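Local coordinates for putative ABC transporter, periplasmic binding protein, amino acid (Neisseria gonorrhoeae, PDB 2YLN) that serves as a periplasmic solute receptor for L-cystine, probably delivering it to an ABC transporter for uptake, at residues 79-87 with 268-276. The protein carries 1 engineered substitution. Residues are numbered along the deposited sequence; the frame is centred on the assembly and turned at random.
Sequences LTGYDVEVT and LKKLGEQFF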
# COMPACT_ATOMS: atom_id res chain seq x y z
N LEU A 79 12.61 -2.09 10.23
CA LEU A 79 11.63 -2.02 9.12
C LEU A 79 10.98 -3.38 8.93
O LEU A 79 11.69 -4.35 8.66
CB LEU A 79 12.29 -1.50 7.90
CG LEU A 79 11.35 -1.34 6.70
CD1 LEU A 79 10.32 -0.19 6.89
CD2 LEU A 79 12.14 -1.12 5.42
N THR A 80 9.68 -3.41 9.03
CA THR A 80 8.90 -4.63 8.89
C THR A 80 7.55 -4.23 8.33
O THR A 80 7.41 -3.21 7.69
CB THR A 80 8.87 -5.34 10.22
OG1 THR A 80 8.26 -6.64 10.09
CG2 THR A 80 8.16 -4.61 11.30
N GLY A 81 6.56 -5.11 8.50
CA GLY A 81 5.26 -4.98 7.89
C GLY A 81 5.08 -6.01 6.78
O GLY A 81 6.04 -6.49 6.21
N TYR A 82 3.82 -6.29 6.46
CA TYR A 82 3.53 -7.35 5.49
C TYR A 82 4.25 -7.15 4.18
O TYR A 82 4.88 -8.08 3.67
CB TYR A 82 2.01 -7.41 5.28
CG TYR A 82 1.61 -8.52 4.31
CD1 TYR A 82 1.49 -9.80 4.79
CD2 TYR A 82 1.30 -8.28 3.00
CE1 TYR A 82 1.06 -10.81 3.94
CE2 TYR A 82 0.88 -9.26 2.16
CZ TYR A 82 0.75 -10.55 2.63
OH TYR A 82 0.30 -11.60 1.86
N ASP A 83 4.16 -5.97 3.59
CA ASP A 83 4.74 -5.77 2.27
C ASP A 83 6.28 -5.93 2.27
O ASP A 83 6.88 -6.45 1.35
CB ASP A 83 4.41 -4.41 1.66
CG ASP A 83 2.96 -4.23 1.34
OD1 ASP A 83 2.07 -4.48 2.19
OD2 ASP A 83 2.65 -3.85 0.16
N VAL A 84 6.87 -5.41 3.35
CA VAL A 84 8.31 -5.50 3.51
C VAL A 84 8.74 -6.98 3.64
O VAL A 84 9.72 -7.40 3.03
CB VAL A 84 8.77 -4.66 4.73
CG1 VAL A 84 10.22 -4.91 5.08
CG2 VAL A 84 8.53 -3.19 4.43
N GLU A 85 8.06 -7.72 4.51
CA GLU A 85 8.42 -9.11 4.75
C GLU A 85 8.17 -9.97 3.50
O GLU A 85 8.95 -10.85 3.20
CB GLU A 85 7.75 -9.66 6.00
CG GLU A 85 8.10 -8.92 7.27
CD GLU A 85 9.56 -8.85 7.67
OE1 GLU A 85 10.41 -9.53 7.07
OE2 GLU A 85 9.86 -8.11 8.61
N VAL A 86 7.08 -9.71 2.76
CA VAL A 86 6.86 -10.41 1.53
C VAL A 86 8.03 -10.14 0.56
O VAL A 86 8.55 -11.03 -0.07
CB VAL A 86 5.53 -10.03 0.88
CG1 VAL A 86 5.42 -10.57 -0.53
CG2 VAL A 86 4.35 -10.58 1.68
N THR A 87 8.43 -8.86 0.47
CA THR A 87 9.49 -8.47 -0.44
C THR A 87 10.80 -9.14 -0.06
O THR A 87 11.56 -9.61 -0.90
CB THR A 87 9.60 -6.96 -0.53
OG1 THR A 87 8.39 -6.41 -1.02
CG2 THR A 87 10.74 -6.54 -1.49
N LEU A 268 2.78 -16.76 2.51
CA LEU A 268 1.84 -15.64 2.52
C LEU A 268 0.77 -15.80 3.56
O LEU A 268 0.37 -14.84 4.21
CB LEU A 268 1.29 -15.34 1.15
CG LEU A 268 2.28 -15.01 0.06
CD1 LEU A 268 1.49 -14.50 -1.17
CD2 LEU A 268 3.38 -14.03 0.50
N LYS A 269 0.30 -17.03 3.79
CA LYS A 269 -0.69 -17.32 4.79
C LYS A 269 -0.12 -16.94 6.17
O LYS A 269 -0.72 -16.28 6.97
CB LYS A 269 -1.09 -18.78 4.69
CG LYS A 269 -1.92 -19.28 5.92
CD LYS A 269 -2.26 -20.77 5.83
CE LYS A 269 -3.12 -21.34 7.00
NZ LYS A 269 -2.31 -21.59 8.23
N LYS A 270 1.09 -17.40 6.40
CA LYS A 270 1.76 -17.15 7.69
C LYS A 270 1.96 -15.65 7.92
O LYS A 270 1.71 -15.13 9.00
CB LYS A 270 3.10 -17.86 7.75
CG LYS A 270 3.89 -17.66 9.02
CD LYS A 270 5.24 -18.43 8.97
CE LYS A 270 6.16 -18.29 10.22
NZ LYS A 270 7.61 -18.63 9.98
N LEU A 271 2.43 -14.95 6.91
CA LEU A 271 2.71 -13.52 7.07
C LEU A 271 1.36 -12.76 7.24
O LEU A 271 1.31 -11.80 8.01
CB LEU A 271 3.46 -12.97 5.88
CG LEU A 271 4.94 -13.41 5.81
CD1 LEU A 271 5.56 -12.97 4.49
CD2 LEU A 271 5.72 -12.86 6.98
N GLY A 272 0.32 -13.18 6.55
CA GLY A 272 -0.96 -12.53 6.72
C GLY A 272 -1.53 -12.77 8.12
O GLY A 272 -2.08 -11.86 8.79
N GLU A 273 -1.37 -13.99 8.64
CA GLU A 273 -1.71 -14.28 10.01
C GLU A 273 -1.02 -13.29 10.95
O GLU A 273 -1.67 -12.70 11.84
CB GLU A 273 -1.38 -15.73 10.34
CG GLU A 273 -2.32 -16.75 9.67
CD GLU A 273 -1.85 -18.20 9.65
OE1 GLU A 273 -0.63 -18.43 9.86
OE2 GLU A 273 -2.67 -19.06 9.31
N GLN A 274 0.30 -13.20 10.77
CA GLN A 274 1.11 -12.38 11.66
C GLN A 274 0.59 -10.91 11.67
O GLN A 274 0.40 -10.32 12.74
CB GLN A 274 2.54 -12.44 11.26
CG GLN A 274 3.45 -11.61 12.05
CD GLN A 274 4.90 -11.71 11.63
OE1 GLN A 274 5.27 -12.40 10.67
NE2 GLN A 274 5.70 -10.86 12.26
N PHE A 275 0.40 -10.33 10.49
CA PHE A 275 0.13 -8.91 10.38
C PHE A 275 -1.32 -8.52 10.44
O PHE A 275 -1.61 -7.40 10.85
CB PHE A 275 0.86 -8.30 9.14
CG PHE A 275 2.34 -8.28 9.30
CD1 PHE A 275 2.92 -7.32 10.11
CD2 PHE A 275 3.13 -9.19 8.71
CE1 PHE A 275 4.34 -7.36 10.33
CE2 PHE A 275 4.49 -9.21 8.86
CZ PHE A 275 5.09 -8.30 9.72
N PHE A 276 -2.22 -9.41 10.05
CA PHE A 276 -3.63 -9.10 9.95
C PHE A 276 -4.49 -10.03 10.71
O PHE A 276 -5.69 -9.79 10.82
CB PHE A 276 -4.15 -9.13 8.49
CG PHE A 276 -3.23 -8.48 7.50
CD1 PHE A 276 -2.97 -7.15 7.50
CD2 PHE A 276 -2.63 -9.26 6.49
CE1 PHE A 276 -2.07 -6.58 6.58
CE2 PHE A 276 -1.80 -8.70 5.57
CZ PHE A 276 -1.49 -7.36 5.63
O HOH W 1 -1.81 -12.91 3.43
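Tyr-82 enters the groove of helix 268-276 as a knob into a hole lined by Leu-268, Leu-271, Gly-272 and Phe-276. With chi1 at -179° the ring extends opposite the backbone N, reaching across to the other helix. There Phe-276 CE2 lies over one ring face, 3.6 Å from Tyr-82 CD1, while Val-86 CG2 of its own helix backs the opposite face. The planes of Tyr-82 and Phe-276 are inclined at 53°, an oblique pairing. Gly-272, having no side chain, lets the ring edge reach its backbone, N lying 3.6 Å from Tyr-82 CE1. At the phenol end, a water donates to both Tyr-82 OH (2.9 Å) and Leu-268 O, and the hydroxyl is also hydrogen-bonded to Tyr-141 O. In this family 3 solute-binding protein, of the type 2 periplasmic-binding fold, the contact packs the chain's last helix against helix 82-94; residues 82-87 and 268-276 run nearly antiparallel, their axes at 156°, with the Phe-276 side chain about 11 Å from a bound cysteine. Phe-275 lies against the start of helix 82-94: Tyr-82 N sits over its ring centre, and the N-cap residue Gly-81 makes a CH-pi contact, CA 4.0 Å from the centroid. Thr-80 OG1 meets the edge of that ring at CZ (3.6 Å) and donates to the anti lone pair of Glu-85 OE2, a carboxylate also salt-bridged to Arg-88. Farther along, Val-86 CG2 touches Leu-268 CD2 at 3.8 Å and Leu-271 CD1.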